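PDB 5Z0Q: aminotransferase, class I and II from Erwinia tasmaniensis, which belongs to the class I and II aminotransferase family and carries pyridoxal-5'-phosphate in its ligand pocket. Local coordinates for residues R301-M306 with C369-L374; S117-T122 with Q138-A143; Q57-G62 with D275-V280. All blocks are in the same frame, centred on the assembly; numbering follows the deposited sequence.

Interaction 1: residues R301-M306 with C369-L374; sequences RANRDM and CPRQLL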
ATOM      1  N   ARG A 301       5.244  26.308 -16.924  1.00 27.67           N
ATOM      2  CA  ARG A 301       6.324  27.258 -17.171  1.00 32.40           C
ATOM      3  C   ARG A 301       5.808  28.690 -17.155  1.00 32.80           C
ATOM      4  O   ARG A 301       6.469  29.588 -16.620  1.00 35.48           O
ATOM      5  CB  ARG A 301       7.017  26.952 -18.499  1.00 27.57           C
ATOM      6  CG  ARG A 301       8.021  28.022 -18.914  1.00 28.50           C
ATOM      7  CD  ARG A 301       8.845  27.617 -20.128  1.00 46.24           C
ATOM      8  NE  ARG A 301       8.030  27.037 -21.191  1.00 47.63           N
ATOM      9  CZ  ARG A 301       8.137  25.778 -21.606  1.00 56.40           C
ATOM     10  NH1 ARG A 301       9.033  24.970 -21.054  1.00 45.33           N
ATOM     11  NH2 ARG A 301       7.354  25.329 -22.579  1.00 48.78           N
ATOM     12  N   ALA A 302       4.624  28.922 -17.727  1.00 27.94           N
ATOM     13  CA  ALA A 302       4.028  30.252 -17.670  1.00 32.12           C
ATOM     14  C   ALA A 302       3.697  30.643 -16.236  1.00 27.18           C
ATOM     15  O   ALA A 302       3.900  31.795 -15.835  1.00 27.07           O
ATOM     16  CB  ALA A 302       2.779  30.307 -18.549  1.00 32.42           C
ATOM     17  N   ASN A 303       3.189  29.693 -15.444  1.00 26.89           N
ATOM     18  CA  ASN A 303       2.949  29.958 -14.029  1.00 25.82           C
ATOM     19  C   ASN A 303       4.258  30.175 -13.282  1.00 28.41           C
ATOM     20  O   ASN A 303       4.337  31.026 -12.388  1.00 29.33           O
ATOM     21  CB  ASN A 303       2.160  28.808 -13.403  1.00 27.81           C
ATOM     22  CG  ASN A 303       0.684  28.854 -13.743  1.00 27.16           C
ATOM     23  OD1 ASN A 303       0.268  29.552 -14.668  1.00 35.05           O
ATOM     24  ND2 ASN A 303      -0.119  28.109 -12.993  1.00 26.16           N
ATOM     25  N   ARG A 304       5.297  29.415 -13.636  1.00 29.43           N
ATOM     26  CA  ARG A 304       6.585  29.551 -12.964  1.00 31.77           C
ATOM     27  C   ARG A 304       7.211  30.912 -13.241  1.00 35.13           C
ATOM     28  O   ARG A 304       7.717  31.571 -12.325  1.00 35.05           O
ATOM     29  CB  ARG A 304       7.525  28.431 -13.405  1.00 30.96           C
ATOM     30  CG  ARG A 304       8.900  28.497 -12.771  1.00 27.44           C
ATOM     31  CD  ARG A 304       9.918  27.734 -13.598  1.00 31.28           C
ATOM     32  NE  ARG A 304      10.166  28.376 -14.886  1.00 32.77           N
ATOM     33  CZ  ARG A 304      11.061  27.952 -15.774  1.00 24.40           C
ATOM     34  NH1 ARG A 304      11.800  26.882 -15.517  1.00 20.91           N
ATOM     35  NH2 ARG A 304      11.218  28.600 -16.919  1.00 27.98           N
ATOM     36  N   ASP A 305       7.191  31.345 -14.505  1.00 33.42           N
ATOM     37  CA  ASP A 305       7.803  32.622 -14.861  1.00 34.74           C
ATOM     38  C   ASP A 305       7.099  33.791 -14.185  1.00 34.05           C
ATOM     39  O   ASP A 305       7.743  34.790 -13.844  1.00 33.34           O
ATOM     40  CB  ASP A 305       7.797  32.802 -16.379  1.00 31.10           C
ATOM     41  CG  ASP A 305       8.676  31.792 -17.090  1.00 30.83           C
ATOM     42  OD1 ASP A 305       9.305  30.959 -16.403  1.00 29.02           O
ATOM     43  OD2 ASP A 305       8.740  31.831 -18.336  1.00 40.86           O
ATOM     44  N   MET A 306       5.786  33.686 -13.978  1.00 32.55           N
ATOM     45  CA  MET A 306       5.062  34.753 -13.296  1.00 34.11           C
ATOM     46  C   MET A 306       5.435  34.815 -11.821  1.00 37.61           C
ATOM     47  O   MET A 306       5.673  35.901 -11.279  1.00 37.44           O
ATOM     48  CB  MET A 306       3.557  34.553 -13.463  1.00 33.13           C
ATOM     49  CG  MET A 306       2.719  35.738 -13.021  1.00 47.85           C
ATOM     50  SD  MET A 306       0.958  35.367 -13.094  1.00 75.56           S
ATOM     51  CE  MET A 306       0.872  34.559 -14.686  1.00 39.35           C
ATOM     52  N   CYS A 369      -1.466  24.898 -10.272  1.00 24.88           N
ATOM     53  CA  CYS A 369      -2.860  25.280 -10.104  1.00 25.68           C
ATOM     54  C   CYS A 369      -3.253  26.166 -11.277  1.00 28.59           C
ATOM     55  O   CYS A 369      -2.380  26.651 -12.007  1.00 26.40           O
ATOM     56  CB  CYS A 369      -3.071  26.015  -8.769  1.00 25.88           C
ATOM     57  SG  CYS A 369      -2.035  27.478  -8.569  1.00 31.72           S
ATOM     58  N   PRO A 370      -4.553  26.379 -11.500  1.00 29.52           N
ATOM     59  CA  PRO A 370      -4.964  27.310 -12.557  1.00 28.31           C
ATOM     60  C   PRO A 370      -4.410  28.705 -12.308  1.00 27.10           C
ATOM     61  O   PRO A 370      -4.250  29.141 -11.166  1.00 30.04           O
ATOM     62  CB  PRO A 370      -6.496  27.287 -12.482  1.00 30.06           C
ATOM     63  CG  PRO A 370      -6.816  26.696 -11.146  1.00 38.38           C
ATOM     64  CD  PRO A 370      -5.714  25.727 -10.874  1.00 36.44           C
ATOM     65  N   ARG A 371      -4.113  29.404 -13.408  1.00 28.41           N
ATOM     66  CA  ARG A 371      -3.435  30.693 -13.317  1.00 29.69           C
ATOM     67  C   ARG A 371      -4.260  31.719 -12.551  1.00 30.97           C
ATOM     68  O   ARG A 371      -3.696  32.618 -11.915  1.00 31.24           O
ATOM     69  CB  ARG A 371      -3.107  31.203 -14.721  1.00 32.54           C
ATOM     70  CG  ARG A 371      -2.243  32.449 -14.751  1.00 33.29           C
ATOM     71  CD  ARG A 371      -1.777  32.769 -16.164  1.00 42.73           C
ATOM     72  NE  ARG A 371      -0.961  31.696 -16.727  1.00 47.82           N
ATOM     73  CZ  ARG A 371      -1.339  30.919 -17.738  1.00 46.34           C
ATOM     74  NH1 ARG A 371      -2.522  31.101 -18.310  1.00 50.49           N
ATOM     75  NH2 ARG A 371      -0.532  29.966 -18.184  1.00 38.21           N
ATOM     76  N   GLN A 372      -5.589  31.604 -12.593  1.00 31.20           N
ATOM     77  CA  GLN A 372      -6.430  32.532 -11.843  1.00 34.68           C
ATOM     78  C   GLN A 372      -6.177  32.414 -10.344  1.00 35.48           C
ATOM     79  O   GLN A 372      -6.189  33.418  -9.622  1.00 33.97           O
ATOM     80  CB  GLN A 372      -7.903  32.282 -12.162  1.00 38.47           C
ATOM     81  CG  GLN A 372      -8.851  33.300 -11.553  1.00 41.27           C
ATOM     82  CD  GLN A 372     -10.308  32.925 -11.743  1.00 52.70           C
ATOM     83  OE1 GLN A 372     -10.984  32.521 -10.797  1.00 62.68           O
ATOM     84  NE2 GLN A 372     -10.800  33.061 -12.969  1.00 48.56           N
ATOM     85  N   LEU A 373      -5.938  31.193  -9.858  1.00 33.13           N
ATOM     86  CA  LEU A 373      -5.629  31.010  -8.445  1.00 26.28           C
ATOM     87  C   LEU A 373      -4.217  31.481  -8.116  1.00 28.44           C
ATOM     88  O   LEU A 373      -3.957  31.917  -6.989  1.00 25.44           O
ATOM     89  CB  LEU A 373      -5.810  29.544  -8.051  1.00 28.29           C
ATOM     90  CG  LEU A 373      -5.625  29.202  -6.570  1.00 34.83           C
ATOM     91  CD1 LEU A 373      -6.563  30.031  -5.705  1.00 26.81           C
ATOM     92  CD2 LEU A 373      -5.839  27.715  -6.328  1.00 30.77           C
ATOM     93  N   LEU A 374      -3.298  31.407  -9.081  1.00 28.86           N
ATOM     94  CA  LEU A 374      -1.945  31.897  -8.841  1.00 31.89           C
ATOM     95  C   LEU A 374      -1.921  33.415  -8.719  1.00 31.74           C
ATOM     96  O   LEU A 374      -1.196  33.964  -7.882  1.00 31.31           O
ATOM     97  CB  LEU A 374      -1.009  31.435  -9.959  1.00 33.93           C
ATOM     98  CG  LEU A 374       0.449  31.881  -9.821  1.00 29.52           C
ATOM     99  CD1 LEU A 374       1.063  31.308  -8.555  1.00 26.86           C
ATOM    100  CD2 LEU A 374       1.260  31.480 -11.042  1.00 35.79           C
TER
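Cys369 turns its carbonyl O to the amide of Asn303, and here the middle of helix 290-313 meets the approach to helix 371-385. Asn303 ND2 lies 2.9 Å from Cys369 O, but the N-H...O angle of 118° leaves the hydrogen bond weak; a second weak bond runs from the same nitrogen to Phe367 O. Pro370, at the N-cap, leads into helix 371-385. Arg371, the first helical residue, carries much of the contact. Its chain bends at chi3 (-61°), which places NE 3.2 Å from Asn303 OD1, while the guanidinium and amide planes stand 88° apart. Arg371 NH2 reaches Ala302 CB at 3.3 Å, and Met306 CE comes in at the guanidinium edge, also touching Arg371 CD at 3.5 Å. Tyr299, one turn before Asn303, makes a cation-pi contact with Arg371, and its OH is hydrogen-bonded to Arg371 N. One turn on from Arg371, Leu374 sends CD2 past the Asn303 side chain in the opposite direction, 3.7 Å from Asn303 CB, with Met306 SD at 4.4 Å. The contact illustrates how a polar residue can serve several neighbours at once: the Asn303 amide faces a carbonyl and an arginine, its CB faces leucine, and a helix start is thereby tied to a helix flank by several modest interactions rather than one strong bond.

Interaction 2: residues S117-T122 with Q138-A143; sequences STVSAT and QHLSAA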
ATOM      1  N   SER A 117      25.675   4.934   8.379  1.00 28.57           N
ATOM      2  CA  SER A 117      24.922   6.171   8.245  1.00 33.50           C
ATOM      3  C   SER A 117      24.534   6.408   6.792  1.00 30.41           C
ATOM      4  O   SER A 117      24.987   5.714   5.876  1.00 24.33           O
ATOM      5  CB  SER A 117      25.731   7.365   8.772  1.00 34.43           C
ATOM      6  OG  SER A 117      26.885   7.595   7.983  1.00 31.88           O
ATOM      7  N   THR A 118      23.681   7.411   6.593  1.00 28.83           N
ATOM      8  CA  THR A 118      23.245   7.837   5.274  1.00 26.73           C
ATOM      9  C   THR A 118      23.712   9.264   5.013  1.00 30.93           C
ATOM     10  O   THR A 118      23.974  10.035   5.942  1.00 29.43           O
ATOM     11  CB  THR A 118      21.718   7.759   5.132  1.00 25.88           C
ATOM     12  OG1 THR A 118      21.104   8.660   6.061  1.00 28.79           O
ATOM     13  CG2 THR A 118      21.225   6.346   5.404  1.00 26.22           C
ATOM     14  N   VAL A 119      23.819   9.607   3.731  1.00 24.79           N
ATOM     15  CA  VAL A 119      24.229  10.938   3.299  1.00 22.71           C
ATOM     16  C   VAL A 119      23.204  11.464   2.307  1.00 24.45           C
ATOM     17  O   VAL A 119      22.771  10.739   1.405  1.00 30.71           O
ATOM     18  CB  VAL A 119      25.633  10.935   2.659  1.00 24.99           C
ATOM     19  CG1 VAL A 119      26.110  12.361   2.416  1.00 20.55           C
ATOM     20  CG2 VAL A 119      26.614  10.184   3.529  1.00 24.49           C
ATOM     21  N   SER A 120      22.821  12.728   2.471  1.00 23.26           N
ATOM     22  CA  SER A 120      21.927  13.387   1.532  1.00 29.00           C
ATOM     23  C   SER A 120      22.203  14.883   1.572  1.00 27.50           C
ATOM     24  O   SER A 120      23.059  15.359   2.322  1.00 30.11           O
ATOM     25  CB  SER A 120      20.459  13.089   1.852  1.00 29.25           C
ATOM     26  OG  SER A 120      20.016  13.863   2.953  1.00 28.28           O
ATOM     27  N   ALA A 121      21.469  15.622   0.752  1.00 27.76           N
ATOM     28  CA  ALA A 121      21.556  17.072   0.744  1.00 27.84           C
ATOM     29  C   ALA A 121      20.561  17.662   1.738  1.00 29.71           C
ATOM     30  O   ALA A 121      19.644  16.989   2.212  1.00 26.51           O
ATOM     31  CB  ALA A 121      21.290  17.624  -0.657  1.00 25.21           C
ATOM     32  N   THR A 122      20.767  18.940   2.062  1.00 29.92           N
ATOM     33  CA  THR A 122      19.825  19.692   2.874  1.00 25.28           C
ATOM     34  C   THR A 122      19.746  21.090   2.268  1.00 24.42           C
ATOM     35  O   THR A 122      20.793  21.693   1.966  1.00 24.51           O
ATOM     36  CB  THR A 122      20.220  19.754   4.355  1.00 22.59           C
ATOM     37  OG1 THR A 122      19.369  20.681   5.042  1.00 29.01           O
ATOM     38  CG2 THR A 122      21.672  20.174   4.520  1.00 29.29           C
ATOM     39  N   GLN A 138      21.977   7.236  11.936  1.00 38.54           N
ATOM     40  CA  GLN A 138      22.385   8.633  11.932  1.00 36.70           C
ATOM     41  C   GLN A 138      22.557   9.115  10.495  1.00 33.17           C
ATOM     42  O   GLN A 138      22.828   8.331   9.581  1.00 30.06           O
ATOM     43  CB  GLN A 138      23.678   8.824  12.727  1.00 37.56           C
ATOM     44  CG  GLN A 138      24.925   8.199  12.111  1.00 54.75           C
ATOM     45  CD  GLN A 138      25.033   6.699  12.349  1.00 60.66           C
ATOM     46  OE1 GLN A 138      24.039   5.971  12.299  1.00 53.79           O
ATOM     47  NE2 GLN A 138      26.250   6.230  12.611  1.00 42.64           N
ATOM     48  N   HIS A 139      22.383  10.418  10.294  1.00 35.59           N
ATOM     49  CA  HIS A 139      22.314  10.995   8.958  1.00 32.26           C
ATOM     50  C   HIS A 139      23.303  12.145   8.835  1.00 39.33           C
ATOM     51  O   HIS A 139      23.388  12.994   9.728  1.00 40.70           O
ATOM     52  CB  HIS A 139      20.893  11.482   8.649  1.00 32.48           C
ATOM     53  CG  HIS A 139      20.698  11.920   7.232  1.00 29.18           C
ATOM     54  ND1 HIS A 139      20.723  11.042   6.171  1.00 35.52           N
ATOM     55  CD2 HIS A 139      20.471  13.146   6.702  1.00 26.75           C
ATOM     56  CE1 HIS A 139      20.522  11.707   5.047  1.00 32.50           C
ATOM     57  NE2 HIS A 139      20.366  12.985   5.341  1.00 31.29           N
ATOM     58  N   LEU A 140      24.040  12.170   7.727  1.00 30.91           N
ATOM     59  CA  LEU A 140      24.976  13.240   7.414  1.00 28.52           C
ATOM     60  C   LEU A 140      24.385  14.108   6.311  1.00 29.08           C
ATOM     61  O   LEU A 140      23.998  13.597   5.255  1.00 31.37           O
ATOM     62  CB  LEU A 140      26.331  12.678   6.978  1.00 30.14           C
ATOM     63  CG  LEU A 140      27.388  13.706   6.567  1.00 31.12           C
ATOM     64  CD1 LEU A 140      27.741  14.609   7.736  1.00 34.72           C
ATOM     65  CD2 LEU A 140      28.632  13.020   6.025  1.00 32.43           C
ATOM     66  N   SER A 141      24.322  15.413   6.556  1.00 38.12           N
ATOM     67  CA  SER A 141      23.692  16.357   5.643  1.00 29.14           C
ATOM     68  C   SER A 141      24.737  17.302   5.070  1.00 32.69           C
ATOM     69  O   SER A 141      25.553  17.858   5.812  1.00 35.69           O
ATOM     70  CB  SER A 141      22.596  17.153   6.357  1.00 22.72           C
ATOM     71  OG  SER A 141      21.676  16.288   6.998  1.00 36.73           O
ATOM     72  N   ALA A 142      24.707  17.482   3.752  1.00 33.47           N
ATOM     73  CA  ALA A 142      25.573  18.423   3.054  1.00 32.16           C
ATOM     74  C   ALA A 142      24.717  19.571   2.537  1.00 28.82           C
ATOM     75  O   ALA A 142      23.780  19.349   1.761  1.00 32.99           O
ATOM     76  CB  ALA A 142      26.316  17.741   1.905  1.00 35.02           C
ATOM     77  N   ALA A 143      25.039  20.787   2.964  1.00 26.71           N
ATOM     78  CA  ALA A 143      24.207  21.937   2.641  1.00 32.02           C
ATOM     79  C   ALA A 143      24.295  22.283   1.161  1.00 33.31           C
ATOM     80  O   ALA A 143      25.379  22.299   0.571  1.00 38.14           O
ATOM     81  CB  ALA A 143      24.617  23.143   3.484  1.00 33.01           C
TER
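Thr118 to Thr122 pairs residue for residue with His139 to Ala143 as parallel strands, their short axes 4.4 Å apart at closest approach and 37° apart in direction, with Thr118 N, Leu140 N, Ser120 N, Ala142 N and Thr122 N giving the ladder of backbone bonds. On the face that bears His139, the imidazole reaches across to the partner strand and presents its edge to two hydroxyls. Ser120 OG is hydrogen-bonded to His139 NE2 at 2.6 Å. Thr118 OG1 lies at His139 ND1, a pairing modelled so short that its geometry is doubtful. Hydroxyls at both ring nitrogens are consistent with a fixed ring rotation. Farther along, Thr122 CG2 rests on Ser141 CB at 3.7 Å. The opposite face is apolar, Val119 CG2 lying 4.3 Å from Leu140 CB. Together the strands and helix 127-134 form a beta-alpha-beta unit of the large mixed sheet: Phe129 and Pro132 of that helix pack against His139, while strand 166-172 continues the sheet beyond strand 117-122.

Interaction 3: residues Q57-G62 with D275-V280; sequences QRVQQG and DVLAYV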
ATOM      1  N   GLN A  57     -13.055   1.793 -17.604  1.00 32.42           N
ATOM      2  CA  GLN A  57     -13.110   0.469 -18.216  1.00 32.53           C
ATOM      3  C   GLN A  57     -12.757  -0.622 -17.214  1.00 34.54           C
ATOM      4  O   GLN A  57     -13.240  -1.755 -17.332  1.00 44.02           O
ATOM      5  CB  GLN A  57     -12.171   0.407 -19.421  1.00 32.73           C
ATOM      6  CG  GLN A  57     -12.656   1.180 -20.639  1.00 40.64           C
ATOM      7  CD  GLN A  57     -13.708   0.425 -21.432  1.00 62.97           C
ATOM      8  OE1 GLN A  57     -13.832  -0.794 -21.315  1.00 61.17           O
ATOM      9  NE2 GLN A  57     -14.472   1.149 -22.244  1.00 53.23           N
ATOM     10  N   ARG A  58     -11.926  -0.303 -16.219  1.00 34.45           N
ATOM     11  CA  ARG A  58     -11.546  -1.290 -15.217  1.00 31.49           C
ATOM     12  C   ARG A  58     -12.598  -1.430 -14.123  1.00 29.76           C
ATOM     13  O   ARG A  58     -12.808  -2.535 -13.611  1.00 29.36           O
ATOM     14  CB  ARG A  58     -10.192  -0.923 -14.607  1.00 23.87           C
ATOM     15  CG  ARG A  58      -9.641  -1.967 -13.652  1.00 19.69           C
ATOM     16  CD  ARG A  58      -9.551  -3.324 -14.321  1.00 20.92           C
ATOM     17  NE  ARG A  58      -9.176  -4.376 -13.382  1.00 23.71           N
ATOM     18  CZ  ARG A  58     -10.034  -5.005 -12.586  1.00 26.48           C
ATOM     19  NH1 ARG A  58      -9.608  -5.956 -11.766  1.00 25.77           N
ATOM     20  NH2 ARG A  58     -11.320  -4.680 -12.607  1.00 22.41           N
ATOM     21  N   VAL A  59     -13.262  -0.333 -13.751  1.00 29.40           N
ATOM     22  CA  VAL A  59     -14.316  -0.419 -12.745  1.00 28.41           C
ATOM     23  C   VAL A  59     -15.546  -1.106 -13.323  1.00 26.83           C
ATOM     24  O   VAL A  59     -16.172  -1.947 -12.665  1.00 27.32           O
ATOM     25  CB  VAL A  59     -14.651   0.978 -12.197  1.00 35.74           C
ATOM     26  CG1 VAL A  59     -15.812   0.895 -11.218  1.00 34.52           C
ATOM     27  CG2 VAL A  59     -13.429   1.591 -11.527  1.00 27.97           C
ATOM     28  N   GLN A  60     -15.910  -0.770 -14.562  1.00 36.07           N
ATOM     29  CA  GLN A  60     -17.036  -1.425 -15.215  1.00 36.59           C
ATOM     30  C   GLN A  60     -16.768  -2.892 -15.523  1.00 31.91           C
ATOM     31  O   GLN A  60     -17.711  -3.611 -15.870  1.00 32.62           O
ATOM     32  CB  GLN A  60     -17.406  -0.684 -16.501  1.00 40.80           C
ATOM     33  CG  GLN A  60     -18.285   0.537 -16.273  1.00 49.31           C
ATOM     34  CD  GLN A  60     -19.646   0.175 -15.701  1.00 63.12           C
ATOM     35  OE1 GLN A  60     -20.207   0.909 -14.887  1.00 49.35           O
ATOM     36  NE2 GLN A  60     -20.185  -0.961 -16.130  1.00 69.99           N
ATOM     37  N   GLN A  61     -15.519  -3.349 -15.411  1.00 28.37           N
ATOM     38  CA  GLN A  61     -15.247  -4.778 -15.538  1.00 28.69           C
ATOM     39  C   GLN A  61     -15.959  -5.563 -14.443  1.00 30.70           C
ATOM     40  O   GLN A  61     -16.435  -6.680 -14.677  1.00 34.47           O
ATOM     41  CB  GLN A  61     -13.741  -5.036 -15.496  1.00 28.70           C
ATOM     42  CG  GLN A  61     -13.367  -6.497 -15.686  1.00 44.02           C
ATOM     43  CD  GLN A  61     -11.914  -6.779 -15.353  1.00 55.84           C
ATOM     44  OE1 GLN A  61     -11.005  -6.348 -16.065  1.00 51.26           O
ATOM     45  NE2 GLN A  61     -11.689  -7.504 -14.263  1.00 43.77           N
ATOM     46  N   GLY A  62     -16.039  -4.998 -13.239  1.00 23.27           N
ATOM     47  CA  GLY A  62     -16.875  -5.563 -12.200  1.00 29.98           C
ATOM     48  C   GLY A  62     -16.147  -6.227 -11.049  1.00 28.37           C
ATOM     49  O   GLY A  62     -16.533  -6.053  -9.889  1.00 31.15           O
ATOM     50  N   ASP A 275      -2.302  -1.322  -5.807  1.00 29.93           N
ATOM     51  CA  ASP A 275      -3.735  -1.390  -6.055  1.00 26.32           C
ATOM     52  C   ASP A 275      -4.009  -1.831  -7.490  1.00 32.78           C
ATOM     53  O   ASP A 275      -3.263  -1.510  -8.420  1.00 29.86           O
ATOM     54  CB  ASP A 275      -4.375  -0.024  -5.783  1.00 30.59           C
ATOM     55  CG  ASP A 275      -5.894  -0.056  -5.831  1.00 38.22           C
ATOM     56  OD1 ASP A 275      -6.463  -0.464  -6.866  1.00 37.85           O
ATOM     57  OD2 ASP A 275      -6.525   0.334  -4.825  1.00 49.71           O
ATOM     58  N   VAL A 276      -5.100  -2.584  -7.661  1.00 33.81           N
ATOM     59  CA  VAL A 276      -5.495  -3.040  -8.992  1.00 24.90           C
ATOM     60  C   VAL A 276      -5.805  -1.852  -9.893  1.00 30.11           C
ATOM     61  O   VAL A 276      -5.422  -1.828 -11.071  1.00 29.54           O
ATOM     62  CB  VAL A 276      -6.691  -4.005  -8.884  1.00 26.66           C
ATOM     63  CG1 VAL A 276      -7.525  -3.976 -10.152  1.00 31.79           C
ATOM     64  CG2 VAL A 276      -6.203  -5.419  -8.604  1.00 23.60           C
ATOM     65  N   LEU A 277      -6.491  -0.841  -9.354  1.00 29.85           N
ATOM     66  CA  LEU A 277      -6.821   0.344 -10.137  1.00 22.03           C
ATOM     67  C   LEU A 277      -5.617   1.255 -10.336  1.00 22.68           C
ATOM     68  O   LEU A 277      -5.559   1.987 -11.330  1.00 32.23           O
ATOM     69  CB  LEU A 277      -7.959   1.114  -9.466  1.00 24.93           C
ATOM     70  CG  LEU A 277      -9.275   0.347  -9.317  1.00 24.55           C
ATOM     71  CD1 LEU A 277     -10.264   1.125  -8.471  1.00 22.59           C
ATOM     72  CD2 LEU A 277      -9.869   0.046 -10.680  1.00 28.67           C
ATOM     73  N   ALA A 278      -4.652   1.227  -9.414  1.00 25.87           N
ATOM     74  CA  ALA A 278      -3.468   2.067  -9.562  1.00 25.67           C
ATOM     75  C   ALA A 278      -2.603   1.616 -10.732  1.00 26.11           C
ATOM     76  O   ALA A 278      -1.980   2.451 -11.398  1.00 28.85           O
ATOM     77  CB  ALA A 278      -2.657   2.065  -8.267  1.00 27.36           C
ATOM     78  N   TYR A 279      -2.546   0.308 -10.992  1.00 24.03           N
ATOM     79  CA  TYR A 279      -1.816  -0.184 -12.154  1.00 26.70           C
ATOM     80  C   TYR A 279      -2.428   0.335 -13.448  1.00 29.53           C
ATOM     81  O   TYR A 279      -1.707   0.685 -14.390  1.00 28.57           O
ATOM     82  CB  TYR A 279      -1.795  -1.711 -12.153  1.00 22.12           C
ATOM     83  CG  TYR A 279      -0.655  -2.325 -11.374  1.00 22.45           C
ATOM     84  CD1 TYR A 279       0.616  -1.768 -11.409  1.00 22.72           C
ATOM     85  CD2 TYR A 279      -0.850  -3.466 -10.608  1.00 21.82           C
ATOM     86  CE1 TYR A 279       1.662  -2.330 -10.700  1.00 24.16           C
ATOM     87  CE2 TYR A 279       0.188  -4.034  -9.895  1.00 23.78           C
ATOM     88  CZ  TYR A 279       1.440  -3.464  -9.946  1.00 23.56           C
ATOM     89  OH  TYR A 279       2.473  -4.030  -9.236  1.00 23.10           O
ATOM     90  N   VAL A 280      -3.760   0.392 -13.511  1.00 23.74           N
ATOM     91  CA  VAL A 280      -4.436   0.814 -14.734  1.00 26.28           C
ATOM     92  C   VAL A 280      -4.168   2.286 -15.016  1.00 28.41           C
ATOM     93  O   VAL A 280      -3.952   2.685 -16.167  1.00 26.31           O
ATOM     94  CB  VAL A 280      -5.942   0.514 -14.635  1.00 29.14           C
ATOM     95  CG1 VAL A 280      -6.677   1.051 -15.849  1.00 28.49           C
ATOM     96  CG2 VAL A 280      -6.176  -0.982 -14.492  1.00 21.16           C
TER
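Arg58 holds its guanidinium between Val276 CG1 on one face and the amide of Gln61 on the opposite one. Val276 CG1 is 3.3 Å from Arg58 NH1, and Gln61 NE2 stands 3.2 Å above the plane of the Arg58 guanidinium, shifted toward its rim. The nitrogens themselves look beyond the two segments: Arg58 NH2 donates to Val63 O, and Arg58 NH1 makes a salt bridge with Asp23 of the second subunit. The aliphatic part of the Arg58 side chain packs against helix 276-288. Arg58 CG meets Leu277 CD2 at 3.6 Å and Val280 CG2 at 3.7 Å, and the bend at chi2 (55°) sets CD off in a new direction just beyond this apolar seat. Each of these side chains crosses the arginine at about a right angle. Val59 extends the apolar patch, its CG2 lying 4.0 Å from Leu277 CD2. At the start of helix 276-288, Asp275 is the N-cap, its OD1 accepting from Leu277 N. The case is instructive for a buried arginine: across the two segments it is met by hydrocarbon alone, whereas its charge is answered by an aspartate of the partner chain. The packing is consistent with holding the guanidinium where Asp23 of the second subunit can meet it, and that partner from outside the two segments probably stabilises the buried charge.

Interactions 1 and 2 are partly buried, with no other chain touching them, while interaction 3 is buried against the second subunit and leans on it for an ion pair. Interaction 2 joins neighbouring strands of the large mixed sheet through regular backbone bonds; interactions 1 and 3 join helices mainly through side chains, with an arginine prominent in each, though in interaction 1 Asn303 shares the load and bonds to a backbone carbonyl. Helices 276-288 and 290-313 follow each other in the chain, so interactions 3 and 1 draw on consecutive elements, although their centres are 33 Å apart. Interactions 2 and 3 lie on opposite sides of the chain's centre, and none of the contacts touches another.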